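Local structure of ribonuclease J (Methanolobus psychrophilus R15, 5HAB) at residues B[117-128]-B[146-154]; B[210-218]-B[417-425]. The protein probably degrades RNA as an exoribonuclease of the metallo-beta-lactamase/beta-CASP family and binds RNA in this crystal form. The protein carries 1 engineered substitution. One frame throughout, in Å; residues are numbered along the deposited sequence.

Contact 1: B[117-128]-B[146-154]; sequences AHRYAAPIIATP and VKNNIVALK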
ATOM      1  N   ALA B 117     -28.021 -13.929  25.037  1.00 28.34           N
ATOM      2  CA  ALA B 117     -28.528 -13.256  26.233  1.00 43.66           C
ATOM      3  C   ALA B 117     -29.559 -14.096  27.001  1.00 55.17           C
ATOM      4  O   ALA B 117     -29.640 -14.017  28.229  1.00 41.34           O
ATOM      5  CB  ALA B 117     -29.127 -11.915  25.870  1.00 31.24           C
ATOM      6  N   HIS B 118     -30.322 -14.916  26.284  1.00 48.26           N
ATOM      7  CA  HIS B 118     -31.432 -15.649  26.891  1.00 51.79           C
ATOM      8  C   HIS B 118     -30.967 -16.773  27.816  1.00 53.30           C
ATOM      9  O   HIS B 118     -31.778 -17.376  28.515  1.00 59.96           O
ATOM     10  CB  HIS B 118     -32.361 -16.218  25.812  1.00 47.27           C
ATOM     11  CG  HIS B 118     -31.713 -17.232  24.922  1.00 49.74           C
ATOM     12  ND1 HIS B 118     -31.451 -18.521  25.330  1.00 50.33           N
ATOM     13  CD2 HIS B 118     -31.293 -17.151  23.638  1.00 58.31           C
ATOM     14  CE1 HIS B 118     -30.883 -19.187  24.340  1.00 61.44           C
ATOM     15  NE2 HIS B 118     -30.777 -18.379  23.301  1.00 56.87           N
ATOM     16  N   ARG B 119     -29.672 -17.071  27.798  1.00 52.63           N
ATOM     17  CA  ARG B 119     -29.118 -18.112  28.659  1.00 48.22           C
ATOM     18  C   ARG B 119     -28.706 -17.589  30.030  1.00 51.37           C
ATOM     19  O   ARG B 119     -28.378 -18.369  30.923  1.00 63.59           O
ATOM     20  CB  ARG B 119     -27.925 -18.784  27.983  1.00 33.82           C
ATOM     21  CG  ARG B 119     -28.336 -19.748  26.897  1.00 50.07           C
ATOM     22  CD  ARG B 119     -27.167 -20.564  26.394  1.00 48.77           C
ATOM     23  NE  ARG B 119     -27.555 -21.306  25.202  1.00 50.87           N
ATOM     24  CZ  ARG B 119     -27.331 -20.886  23.964  1.00 75.48           C
ATOM     25  NH1 ARG B 119     -26.731 -19.720  23.764  1.00 70.94           N
ATOM     26  NH2 ARG B 119     -27.718 -21.620  22.930  1.00 67.01           N
ATOM     27  N   TYR B 120     -28.716 -16.272  30.196  1.00 53.95           N
ATOM     28  CA  TYR B 120     -28.334 -15.674  31.470  1.00 44.16           C
ATOM     29  C   TYR B 120     -29.563 -15.166  32.212  1.00 51.38           C
ATOM     30  O   TYR B 120     -30.469 -14.587  31.611  1.00 44.85           O
ATOM     31  CB  TYR B 120     -27.325 -14.540  31.259  1.00 48.32           C
ATOM     32  CG  TYR B 120     -26.036 -15.002  30.623  1.00 45.05           C
ATOM     33  CD1 TYR B 120     -24.994 -15.500  31.398  1.00 41.70           C
ATOM     34  CD2 TYR B 120     -25.869 -14.965  29.246  1.00 43.09           C
ATOM     35  CE1 TYR B 120     -23.816 -15.933  30.817  1.00 37.01           C
ATOM     36  CE2 TYR B 120     -24.698 -15.399  28.656  1.00 39.28           C
ATOM     37  CZ  TYR B 120     -23.676 -15.880  29.443  1.00 43.70           C
ATOM     38  OH  TYR B 120     -22.513 -16.308  28.847  1.00 43.94           O
ATOM     39  N   ALA B 121     -29.588 -15.403  33.520  1.00 62.09           N
ATOM     40  CA  ALA B 121     -30.671 -14.931  34.373  1.00 61.59           C
ATOM     41  C   ALA B 121     -30.384 -13.505  34.829  1.00 63.79           C
ATOM     42  O   ALA B 121     -30.107 -13.250  36.003  1.00 48.73           O
ATOM     43  CB  ALA B 121     -30.852 -15.854  35.566  1.00 65.58           C
ATOM     44  N   ALA B 122     -30.433 -12.579  33.877  1.00 61.52           N
ATOM     45  CA  ALA B 122     -30.060 -11.195  34.133  1.00 46.06           C
ATOM     46  C   ALA B 122     -30.825 -10.250  33.213  1.00 33.56           C
ATOM     47  O   ALA B 122     -31.158 -10.612  32.085  1.00 37.23           O
ATOM     48  CB  ALA B 122     -28.549 -11.013  33.959  1.00 40.30           C
ATOM     49  N   PRO B 123     -31.140  -9.046  33.706  1.00 38.10           N
ATOM     50  CA  PRO B 123     -31.745  -8.005  32.873  1.00 42.90           C
ATOM     51  C   PRO B 123     -30.716  -7.359  31.947  1.00 55.14           C
ATOM     52  O   PRO B 123     -29.520  -7.389  32.241  1.00 41.67           O
ATOM     53  CB  PRO B 123     -32.251  -6.996  33.897  1.00 37.58           C
ATOM     54  CG  PRO B 123     -31.267  -7.107  35.002  1.00 29.09           C
ATOM     55  CD  PRO B 123     -30.869  -8.561  35.070  1.00 32.94           C
ATOM     56  N   ILE B 124     -31.179  -6.773  30.850  1.00 50.78           N
ATOM     57  CA  ILE B 124     -30.312  -6.028  29.948  1.00 34.58           C
ATOM     58  C   ILE B 124     -30.446  -4.545  30.251  1.00 51.75           C
ATOM     59  O   ILE B 124     -31.547  -4.014  30.237  1.00 56.20           O
ATOM     60  CB  ILE B 124     -30.658  -6.326  28.486  1.00 42.96           C
ATOM     61  CG1 ILE B 124     -30.411  -7.803  28.176  1.00 27.23           C
ATOM     62  CG2 ILE B 124     -29.850  -5.432  27.561  1.00 44.57           C
ATOM     63  CD1 ILE B 124     -30.895  -8.229  26.811  1.00 29.76           C
ATOM     64  N   ILE B 125     -29.336  -3.873  30.532  1.00 36.07           N
ATOM     65  CA  ILE B 125     -29.393  -2.460  30.882  1.00 41.94           C
ATOM     66  C   ILE B 125     -28.842  -1.634  29.728  1.00 60.45           C
ATOM     67  O   ILE B 125     -27.762  -1.925  29.207  1.00 39.31           O
ATOM     68  CB  ILE B 125     -28.625  -2.165  32.174  1.00 39.48           C
ATOM     69  CG1 ILE B 125     -29.075  -3.104  33.295  1.00 50.62           C
ATOM     70  CG2 ILE B 125     -28.813  -0.710  32.579  1.00 43.82           C
ATOM     71  CD1 ILE B 125     -28.152  -3.093  34.498  1.00 50.43           C
ATOM     72  N   ALA B 126     -29.585  -0.611  29.319  1.00 50.09           N
ATOM     73  CA  ALA B 126     -29.175   0.177  28.160  1.00 44.82           C
ATOM     74  C   ALA B 126     -29.872   1.531  28.108  1.00 51.12           C
ATOM     75  O   ALA B 126     -30.781   1.804  28.888  1.00 61.30           O
ATOM     76  CB  ALA B 126     -29.441  -0.603  26.876  1.00 39.68           C
ATOM     77  N   THR B 127     -29.422   2.384  27.195  1.00 39.43           N
ATOM     78  CA  THR B 127     -30.056   3.677  26.979  1.00 42.51           C
ATOM     79  C   THR B 127     -31.393   3.494  26.266  1.00 41.65           C
ATOM     80  O   THR B 127     -31.587   2.489  25.577  1.00 41.46           O
ATOM     81  CB  THR B 127     -29.149   4.608  26.152  1.00 44.35           C
ATOM     82  OG1 THR B 127     -28.890   4.011  24.875  1.00 42.04           O
ATOM     83  CG2 THR B 127     -27.842   4.870  26.884  1.00 38.93           C
ATOM     84  N   PRO B 128     -32.312   4.467  26.417  1.00 45.24           N
ATOM     85  CA  PRO B 128     -33.641   4.420  25.794  1.00 37.86           C
ATOM     86  C   PRO B 128     -33.638   3.978  24.333  1.00 49.85           C
ATOM     87  O   PRO B 128     -34.359   3.039  23.987  1.00 53.01           O
ATOM     88  CB  PRO B 128     -34.122   5.866  25.922  1.00 40.74           C
ATOM     89  CG  PRO B 128     -33.526   6.317  27.211  1.00 46.14           C
ATOM     90  CD  PRO B 128     -32.180   5.631  27.317  1.00 49.41           C
ATOM     91  N   VAL B 146     -37.738 -17.060  25.913  1.00 44.06           N
ATOM     92  CA  VAL B 146     -37.337 -16.291  27.089  1.00 52.12           C
ATOM     93  C   VAL B 146     -36.737 -14.937  26.696  1.00 62.22           C
ATOM     94  O   VAL B 146     -35.789 -14.869  25.915  1.00 61.93           O
ATOM     95  CB  VAL B 146     -36.350 -17.096  27.959  1.00 67.20           C
ATOM     96  CG1 VAL B 146     -35.371 -17.871  27.079  1.00 69.83           C
ATOM     97  CG2 VAL B 146     -35.605 -16.173  28.918  1.00 58.69           C
ATOM     98  N   LYS B 147     -37.305 -13.864  27.242  1.00 53.84           N
ATOM     99  CA  LYS B 147     -36.821 -12.512  26.983  1.00 52.07           C
ATOM    100  C   LYS B 147     -36.346 -11.846  28.268  1.00 59.08           C
ATOM    101  O   LYS B 147     -37.115 -11.725  29.221  1.00 70.84           O
ATOM    102  CB  LYS B 147     -37.918 -11.647  26.356  1.00 52.00           C
ATOM    103  CG  LYS B 147     -38.531 -12.190  25.086  1.00 55.06           C
ATOM    104  CD  LYS B 147     -39.695 -11.309  24.653  1.00 60.46           C
ATOM    105  CE  LYS B 147     -40.421 -11.887  23.452  1.00 74.32           C
ATOM    106  NZ  LYS B 147     -41.645 -11.104  23.124  1.00 76.66           N
ATOM    107  N   ASN B 148     -35.089 -11.413  28.299  1.00 50.30           N
ATOM    108  CA  ASN B 148     -34.580 -10.698  29.464  1.00 47.27           C
ATOM    109  C   ASN B 148     -35.358  -9.389  29.575  1.00 42.85           C
ATOM    110  O   ASN B 148     -35.659  -8.764  28.558  1.00 54.69           O
ATOM    111  CB  ASN B 148     -33.077 -10.425  29.331  1.00 45.57           C
ATOM    112  CG  ASN B 148     -32.272 -11.681  29.020  1.00 54.96           C
ATOM    113  OD1 ASN B 148     -32.432 -12.294  27.962  1.00 48.85           O
ATOM    114  ND2 ASN B 148     -31.391 -12.061  29.942  1.00 39.66           N
ATOM    115  N   ASN B 149     -35.678  -8.958  30.790  1.00 41.83           N
ATOM    116  CA  ASN B 149     -36.284  -7.639  30.943  1.00 70.19           C
ATOM    117  C   ASN B 149     -35.231  -6.586  30.631  1.00 59.92           C
ATOM    118  O   ASN B 149     -34.046  -6.779  30.902  1.00 42.38           O
ATOM    119  CB  ASN B 149     -36.882  -7.433  32.346  1.00 42.42           C
ATOM    120  CG  ASN B 149     -35.859  -7.571  33.449  1.00 53.12           C
ATOM    121  OD1 ASN B 149     -35.176  -8.591  33.553  1.00 55.22           O
ATOM    122  ND2 ASN B 149     -35.749  -6.543  34.290  1.00 50.25           N
ATOM    123  N   ILE B 150     -35.665  -5.461  30.084  1.00 53.37           N
ATOM    124  CA  ILE B 150     -34.722  -4.422  29.726  1.00 39.52           C
ATOM    125  C   ILE B 150     -34.966  -3.169  30.539  1.00 50.97           C
ATOM    126  O   ILE B 150     -36.073  -2.630  30.580  1.00 56.46           O
ATOM    127  CB  ILE B 150     -34.771  -4.123  28.227  1.00 55.83           C
ATOM    128  CG1 ILE B 150     -34.555  -5.408  27.433  1.00 46.89           C
ATOM    129  CG2 ILE B 150     -33.706  -3.108  27.865  1.00 37.80           C
ATOM    130  CD1 ILE B 150     -34.833  -5.266  25.969  1.00 45.07           C
ATOM    131  N   VAL B 151     -33.905  -2.713  31.186  1.00 39.51           N
ATOM    132  CA  VAL B 151     -33.953  -1.535  32.016  1.00 42.74           C
ATOM    133  C   VAL B 151     -33.317  -0.386  31.247  1.00 62.01           C
ATOM    134  O   VAL B 151     -32.179  -0.476  30.757  1.00 50.98           O
ATOM    135  CB  VAL B 151     -33.243  -1.773  33.353  1.00 47.25           C
ATOM    136  CG1 VAL B 151     -33.406  -0.569  34.268  1.00 43.45           C
ATOM    137  CG2 VAL B 151     -33.774  -3.042  34.005  1.00 49.32           C
ATOM    138  N   ALA B 152     -34.079   0.692  31.128  1.00 47.06           N
ATOM    139  CA  ALA B 152     -33.600   1.879  30.465  1.00 33.69           C
ATOM    140  C   ALA B 152     -32.831   2.726  31.460  1.00 54.43           C
ATOM    141  O   ALA B 152     -33.379   3.184  32.463  1.00 58.85           O
ATOM    142  CB  ALA B 152     -34.759   2.661  29.862  1.00 40.23           C
ATOM    143  N   LEU B 153     -31.552   2.930  31.173  1.00 48.09           N
ATOM    144  CA  LEU B 153     -30.719   3.775  32.005  1.00 47.08           C
ATOM    145  C   LEU B 153     -30.140   4.882  31.131  1.00 55.43           C
ATOM    146  O   LEU B 153     -29.546   4.613  30.086  1.00 57.94           O
ATOM    147  CB  LEU B 153     -29.611   2.956  32.671  1.00 39.59           C
ATOM    148  CG  LEU B 153     -28.820   3.693  33.748  1.00 48.18           C
ATOM    149  CD1 LEU B 153     -29.747   4.088  34.885  1.00 46.23           C
ATOM    150  CD2 LEU B 153     -27.668   2.838  34.252  1.00 40.67           C
ATOM    151  N   LYS B 154     -30.348   6.126  31.544  1.00 54.10           N
ATOM    152  CA  LYS B 154     -29.911   7.267  30.752  1.00 40.79           C
ATOM    153  C   LYS B 154     -28.500   7.681  31.136  1.00 60.53           C
ATOM    154  O   LYS B 154     -28.036   7.407  32.247  1.00 43.45           O
ATOM    155  CB  LYS B 154     -30.867   8.450  30.924  1.00 46.77           C
ATOM    156  CG  LYS B 154     -32.209   8.284  30.224  1.00 59.35           C
ATOM    157  CD  LYS B 154     -33.099   9.502  30.442  1.00 57.12           C
ATOM    158  CE  LYS B 154     -34.528   9.235  29.989  1.00 71.86           C
ATOM    159  NZ  LYS B 154     -35.397  10.438  30.127  1.00 77.49           N
TER
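Asn148 reaches the turn at 117-122 with its amide, and beyond it the two segments run on as parallel strands. In the tight part Asn148 ND2 gives a nearly straight bond of 2.6 Å to Ala122 O, which lies in the amide plane. The same ND2 reaches Ala117 O at 3.1 Å, from above that carbonyl's plane; Tyr120 N bonds this oxygen from the opposite face, so two donors grip it. Asn148 CG stands beside its own backbone N (chi1 -53°), which carries the amide across to these carbonyls, while its CB packs 3.9 Å from Ile124 CG1. The strands pair through Ile124 N to Asn149 O (2.9 Å), Val151 N to Ile124 O, Ala126 N to Val151 O and Leu153 N to Ala126 O. Ile125 CG2 lies 3.8 Å from Leu153 CB, the branches running alongside each other in one direction. The more exposed side has van der Waals touches instead: Val146 CG1 on His118 CB, the Asn149 amide beside the Pro123 ring, and extended Lys154 across Pro128. Strand 150-152 ends the sheet within this chain, next to strand 124-126; helix 128-138 makes the beta-alpha-beta crossover and covers Ile150 and Ala126, while Phe169 of strand 166-172 packs against Ile125 and Leu153.

Contact 2: B[210-218]-B[417-425]; sequences DFDRLKELG and WELLRMLKP
Met422 and Leu423, in the last turn of helix 413-423, pack against Phe211, Leu214 and Gly218 of helix 211-220, two helices on one side of the mixed sheet containing strands 179-186 and 222-228, in the metallo-beta-lactamase part of the fold. The axes of helix segments 211-218 and 417-423 come within 8.1 Å, with 51° between their directions. Apolar and sulfur contacts dominate. Met422 makes a Met-aromatic contact: SD sits at the edge of the Phe211 ring, 3.6 Å from CD1. Its chain bends at the last torsion (chi3 -69°), bringing CE into the plane of that ring edge and 3.7 Å from Leu214 CD1. Leu423 CD2 lies against Leu214 O (3.5 Å) and Leu217 CB of helix 211-220. Below this layer Phe181 receives Leu214 and Leu419, and Leu225 receives Leu423; Phe199 meets Phe211 edge-to-face.

Charged groups lie at the border. Lys215 NZ forms a salt bridge with Glu256 of a second subunit, which also packs on Phe211 and Met422, placing this helix pair at a subunit interface.

Backbone contacts close the other end, where Gly218, lacking a side chain, comes within 4.0 Å of Leu423 between CA atoms. Two waters bridge the segments, one donating to Gly218 O and Lys424 O, the other to Lys215 O and Met422 O. The closest direct approach there is a CA-H...O contact, Gly218 CA to Leu423 O at 3.3 Å.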
ATOM      1  N   ASP B 210     -18.715  14.220  28.708  1.00 52.92           N
ATOM      2  CA  ASP B 210     -18.702  14.633  30.101  1.00 40.24           C
ATOM      3  C   ASP B 210     -17.291  14.634  30.669  1.00 40.70           C
ATOM      4  O   ASP B 210     -16.961  13.801  31.509  1.00 50.92           O
ATOM      5  CB  ASP B 210     -19.602  13.713  30.925  1.00 53.91           C
ATOM      6  CG  ASP B 210     -20.088  14.366  32.206  1.00 58.37           C
ATOM      7  OD1 ASP B 210     -19.493  15.382  32.629  1.00 51.53           O
ATOM      8  OD2 ASP B 210     -21.063  13.857  32.793  1.00 43.93           O
ATOM      9  N   PHE B 211     -16.468  15.578  30.225  1.00 43.55           N
ATOM     10  CA  PHE B 211     -15.077  15.638  30.659  1.00 41.24           C
ATOM     11  C   PHE B 211     -14.962  15.843  32.168  1.00 45.16           C
ATOM     12  O   PHE B 211     -14.076  15.283  32.813  1.00 53.31           O
ATOM     13  CB  PHE B 211     -14.338  16.751  29.918  1.00 52.87           C
ATOM     14  CG  PHE B 211     -14.234  16.524  28.434  1.00 63.82           C
ATOM     15  CD1 PHE B 211     -13.446  15.502  27.932  1.00 52.72           C
ATOM     16  CD2 PHE B 211     -14.918  17.334  27.544  1.00 61.41           C
ATOM     17  CE1 PHE B 211     -13.344  15.286  26.570  1.00 51.66           C
ATOM     18  CE2 PHE B 211     -14.818  17.126  26.180  1.00 79.83           C
ATOM     19  CZ  PHE B 211     -14.029  16.100  25.692  1.00 65.06           C
ATOM     20  N   ASP B 212     -15.872  16.642  32.717  1.00 54.30           N
ATOM     21  CA  ASP B 212     -15.922  16.911  34.150  1.00 43.57           C
ATOM     22  C   ASP B 212     -16.060  15.622  34.952  1.00 46.86           C
ATOM     23  O   ASP B 212     -15.308  15.380  35.901  1.00 43.50           O
ATOM     24  CB  ASP B 212     -17.084  17.848  34.471  1.00 53.19           C
ATOM     25  CG  ASP B 212     -16.858  19.251  33.950  1.00 67.73           C
ATOM     26  OD1 ASP B 212     -15.693  19.600  33.665  1.00 56.78           O
ATOM     27  OD2 ASP B 212     -17.849  19.998  33.816  1.00 90.29           O
ATOM     28  N   ARG B 213     -17.032  14.801  34.567  1.00 36.55           N
ATOM     29  CA  ARG B 213     -17.276  13.545  35.257  1.00 37.80           C
ATOM     30  C   ARG B 213     -16.092  12.605  35.088  1.00 59.21           C
ATOM     31  O   ARG B 213     -15.745  11.878  36.014  1.00 50.38           O
ATOM     32  CB  ARG B 213     -18.559  12.882  34.752  1.00 44.62           C
ATOM     33  CG  ARG B 213     -18.925  11.608  35.497  1.00 42.34           C
ATOM     34  CD  ARG B 213     -19.034  11.869  36.993  1.00 41.62           C
ATOM     35  NE  ARG B 213     -19.265  10.642  37.747  1.00 43.16           N
ATOM     36  CZ  ARG B 213     -18.704  10.375  38.922  1.00 46.16           C
ATOM     37  NH1 ARG B 213     -17.874  11.247  39.475  1.00 47.36           N
ATOM     38  NH2 ARG B 213     -18.968   9.231  39.540  1.00 52.60           N
ATOM     39  N   LEU B 214     -15.466  12.628  33.914  1.00 47.41           N
ATOM     40  CA  LEU B 214     -14.294  11.793  33.672  1.00 46.73           C
ATOM     41  C   LEU B 214     -13.177  12.170  34.637  1.00 48.87           C
ATOM     42  O   LEU B 214     -12.532  11.298  35.231  1.00 48.16           O
ATOM     43  CB  LEU B 214     -13.809  11.926  32.224  1.00 38.03           C
ATOM     44  CG  LEU B 214     -14.758  11.475  31.107  1.00 42.91           C
ATOM     45  CD1 LEU B 214     -14.117  11.666  29.735  1.00 49.65           C
ATOM     46  CD2 LEU B 214     -15.192  10.035  31.302  1.00 29.88           C
ATOM     47  N   LYS B 215     -12.975  13.474  34.817  1.00 46.94           N
ATOM     48  CA  LYS B 215     -11.934  13.967  35.715  1.00 44.41           C
ATOM     49  C   LYS B 215     -12.240  13.579  37.159  1.00 44.84           C
ATOM     50  O   LYS B 215     -11.361  13.103  37.893  1.00 55.45           O
ATOM     51  CB  LYS B 215     -11.798  15.485  35.594  1.00 52.21           C
ATOM     52  CG  LYS B 215     -11.362  15.971  34.224  1.00 62.95           C
ATOM     53  CD  LYS B 215     -11.212  17.485  34.207  1.00 55.38           C
ATOM     54  CE  LYS B 215     -11.040  18.010  32.793  1.00 65.10           C
ATOM     55  NZ  LYS B 215     -10.920  19.493  32.775  1.00 87.00           N
ATOM     56  N   GLU B 216     -13.494  13.787  37.557  1.00 44.42           N
ATOM     57  CA  GLU B 216     -13.954  13.385  38.883  1.00 55.94           C
ATOM     58  C   GLU B 216     -13.692  11.903  39.137  1.00 49.75           C
ATOM     59  O   GLU B 216     -13.132  11.552  40.167  1.00 53.42           O
ATOM     60  CB  GLU B 216     -15.441  13.697  39.060  1.00 59.54           C
ATOM     61  CG  GLU B 216     -15.737  15.174  39.251  1.00 67.79           C
ATOM     62  CD  GLU B 216     -17.198  15.438  39.561  1.00 84.16           C
ATOM     63  OE1 GLU B 216     -18.043  14.583  39.218  1.00 70.10           O
ATOM     64  OE2 GLU B 216     -17.502  16.502  40.145  1.00 78.72           O
ATOM     65  N   LEU B 217     -14.105  11.046  38.202  1.00 45.66           N
ATOM     66  CA  LEU B 217     -13.842   9.605  38.279  1.00 51.94           C
ATOM     67  C   LEU B 217     -12.362   9.329  38.471  1.00 41.91           C
ATOM     68  O   LEU B 217     -11.976   8.500  39.297  1.00 51.42           O
ATOM     69  CB  LEU B 217     -14.330   8.881  37.024  1.00 46.14           C
ATOM     70  CG  LEU B 217     -15.710   8.236  37.049  1.00 54.15           C
ATOM     71  CD1 LEU B 217     -15.991   7.612  35.702  1.00 52.90           C
ATOM     72  CD2 LEU B 217     -15.778   7.188  38.143  1.00 51.50           C
ATOM     73  N   GLY B 218     -11.542  10.011  37.677  1.00 41.50           N
ATOM     74  CA  GLY B 218     -10.102   9.922  37.815  1.00 41.11           C
ATOM     75  C   GLY B 218      -9.652  10.164  39.242  1.00 42.59           C
ATOM     76  O   GLY B 218      -8.836   9.418  39.782  1.00 48.86           O
ATOM     77  N   TRP B 417      -4.954   9.503  24.501  1.00 35.22           N
ATOM     78  CA  TRP B 417      -3.981  10.167  25.362  1.00 34.82           C
ATOM     79  C   TRP B 417      -4.686  10.985  26.448  1.00 39.14           C
ATOM     80  O   TRP B 417      -4.422  10.831  27.649  1.00 48.23           O
ATOM     81  CB  TRP B 417      -3.070  11.058  24.513  1.00 38.78           C
ATOM     82  CG  TRP B 417      -2.033  11.810  25.270  1.00 35.41           C
ATOM     83  CD1 TRP B 417      -2.092  13.111  25.670  1.00 46.30           C
ATOM     84  CD2 TRP B 417      -0.755  11.318  25.686  1.00 37.69           C
ATOM     85  NE1 TRP B 417      -0.936  13.457  26.327  1.00 41.76           N
ATOM     86  CE2 TRP B 417      -0.099  12.374  26.351  1.00 35.80           C
ATOM     87  CE3 TRP B 417      -0.107  10.086  25.571  1.00 39.63           C
ATOM     88  CZ2 TRP B 417       1.174  12.235  26.896  1.00 35.70           C
ATOM     89  CZ3 TRP B 417       1.159   9.951  26.113  1.00 50.20           C
ATOM     90  CH2 TRP B 417       1.784  11.018  26.767  1.00 44.40           C
ATOM     91  N   GLU B 418      -5.611  11.835  26.018  1.00 38.80           N
ATOM     92  CA  GLU B 418      -6.333  12.691  26.950  1.00 39.17           C
ATOM     93  C   GLU B 418      -7.283  11.894  27.851  1.00 39.86           C
ATOM     94  O   GLU B 418      -7.441  12.217  29.031  1.00 48.98           O
ATOM     95  CB  GLU B 418      -7.088  13.777  26.184  1.00 40.22           C
ATOM     96  CG  GLU B 418      -6.146  14.722  25.439  1.00 60.23           C
ATOM     97  CD  GLU B 418      -6.787  16.048  25.085  1.00 90.92           C
ATOM     98  OE1 GLU B 418      -6.068  16.930  24.567  1.00 65.61           O
ATOM     99  OE2 GLU B 418      -8.002  16.214  25.332  1.00 95.96           O
ATOM    100  N   LEU B 419      -7.906  10.853  27.307  1.00 35.33           N
ATOM    101  CA  LEU B 419      -8.748   9.975  28.124  1.00 40.82           C
ATOM    102  C   LEU B 419      -7.918   9.365  29.252  1.00 41.80           C
ATOM    103  O   LEU B 419      -8.340   9.318  30.411  1.00 40.89           O
ATOM    104  CB  LEU B 419      -9.378   8.869  27.275  1.00 33.63           C
ATOM    105  CG  LEU B 419     -10.205   7.831  28.044  1.00 39.41           C
ATOM    106  CD1 LEU B 419     -11.400   8.482  28.714  1.00 38.05           C
ATOM    107  CD2 LEU B 419     -10.661   6.706  27.134  1.00 28.75           C
ATOM    108  N   LEU B 420      -6.726   8.905  28.891  1.00 38.94           N
ATOM    109  CA  LEU B 420      -5.806   8.301  29.836  1.00 37.06           C
ATOM    110  C   LEU B 420      -5.401   9.319  30.900  1.00 46.86           C
ATOM    111  O   LEU B 420      -5.261   8.977  32.073  1.00 46.43           O
ATOM    112  CB  LEU B 420      -4.578   7.767  29.097  1.00 40.05           C
ATOM    113  CG  LEU B 420      -4.052   6.390  29.488  1.00 43.43           C
ATOM    114  CD1 LEU B 420      -5.208   5.424  29.655  1.00 28.23           C
ATOM    115  CD2 LEU B 420      -3.107   5.887  28.414  1.00 31.26           C
ATOM    116  N   ARG B 421      -5.241  10.577  30.497  1.00 39.45           N
ATOM    117  CA  ARG B 421      -4.840  11.604  31.458  1.00 51.24           C
ATOM    118  C   ARG B 421      -5.990  12.017  32.375  1.00 49.30           C
ATOM    119  O   ARG B 421      -5.764  12.453  33.502  1.00 50.49           O
ATOM    120  CB  ARG B 421      -4.301  12.841  30.735  1.00 49.18           C
ATOM    121  CG  ARG B 421      -2.923  12.668  30.114  1.00 73.63           C
ATOM    122  CD  ARG B 421      -2.288  14.015  29.752  1.00 71.73           C
ATOM    123  NE  ARG B 421      -2.741  15.110  30.612  1.00 81.76           N
ATOM    124  CZ  ARG B 421      -3.632  16.027  30.245  1.00 80.07           C
ATOM    125  NH1 ARG B 421      -4.170  15.980  29.033  1.00 76.84           N
ATOM    126  NH2 ARG B 421      -3.988  16.985  31.090  1.00 72.50           N
ATOM    127  N   MET B 422      -7.220  11.842  31.910  1.00 43.00           N
ATOM    128  CA  MET B 422      -8.378  12.207  32.715  1.00 38.15           C
ATOM    129  C   MET B 422      -8.767  11.111  33.709  1.00 46.66           C
ATOM    130  O   MET B 422      -8.949  11.378  34.897  1.00 42.38           O
ATOM    131  CB  MET B 422      -9.562  12.543  31.805  1.00 48.42           C
ATOM    132  CG  MET B 422      -9.423  13.885  31.100  1.00 54.26           C
ATOM    133  SD  MET B 422     -10.882  14.348  30.146  1.00 53.87           S
ATOM    134  CE  MET B 422     -10.814  13.148  28.817  1.00 57.84           C
ATOM    135  N   LEU B 423      -8.887   9.879  33.228  1.00 36.77           N
ATOM    136  CA  LEU B 423      -9.340   8.788  34.082  1.00 43.98           C
ATOM    137  C   LEU B 423      -8.244   8.293  35.018  1.00 38.74           C
ATOM    138  O   LEU B 423      -8.536   7.686  36.049  1.00 39.31           O
ATOM    139  CB  LEU B 423      -9.861   7.628  33.232  1.00 36.70           C
ATOM    140  CG  LEU B 423     -11.247   7.833  32.624  1.00 42.99           C
ATOM    141  CD1 LEU B 423     -11.655   6.626  31.789  1.00 30.96           C
ATOM    142  CD2 LEU B 423     -12.262   8.099  33.729  1.00 35.99           C
ATOM    143  N   LYS B 424      -6.994   8.569  34.655  1.00 41.00           N
ATOM    144  CA  LYS B 424      -5.822   8.074  35.382  1.00 34.96           C
ATOM    145  C   LYS B 424      -5.992   6.637  35.894  1.00 40.22           C
ATOM    146  O   LYS B 424      -5.824   6.373  37.083  1.00 39.68           O
ATOM    147  CB  LYS B 424      -5.491   9.012  36.545  1.00 37.43           C
ATOM    148  CG  LYS B 424      -5.245  10.453  36.112  1.00 44.61           C
ATOM    149  CD  LYS B 424      -4.974  11.360  37.305  1.00 57.96           C
ATOM    150  CE  LYS B 424      -5.447  12.783  37.038  1.00 60.39           C
ATOM    151  NZ  LYS B 424      -5.318  13.648  38.246  1.00 77.24           N
ATOM    152  N   PRO B 425      -6.337   5.702  34.995  1.00 40.66           N
ATOM    153  CA  PRO B 425      -6.602   4.348  35.484  1.00 29.26           C
ATOM    154  C   PRO B 425      -5.359   3.654  36.035  1.00 32.75           C
ATOM    155  O   PRO B 425      -4.242   3.911  35.594  1.00 44.75           O
ATOM    156  CB  PRO B 425      -7.120   3.631  34.239  1.00 30.24           C
ATOM    157  CG  PRO B 425      -6.444   4.321  33.119  1.00 37.19           C
ATOM    158  CD  PRO B 425      -6.388   5.771  33.524  1.00 36.72           C
TER
HETATM  159  O   HOH W   1      -8.496  13.435  37.343  1.00 52.69           O
HETATM  160  O   HOH W   2      -7.793   6.762  39.363  1.00 39.30           O

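How the contacts relate
Both segments of contact 1 precede those of contact 2 in the sequence; the contact centres lie 28 Å apart and their nearest atoms about 10 Å, without touching. The two belong to different sheets of the metallo-beta-lactamase fold: 117-128 and 146-154 supply the last two strands at one end of the seven-stranded sheet, whereas 210-218 and 417-425 lie on the six-stranded one. Strand 166-172 links them through segment 210-218, since its Phe169 packs on contact 1 and its Glu168 forms a salt bridge with Arg213 of that segment. Neither meets the bound RNA: the nearest atoms stand about 14 Å from it for contact 1 and about 16 Å for contact 2. A second subunit borders contact 2 alone.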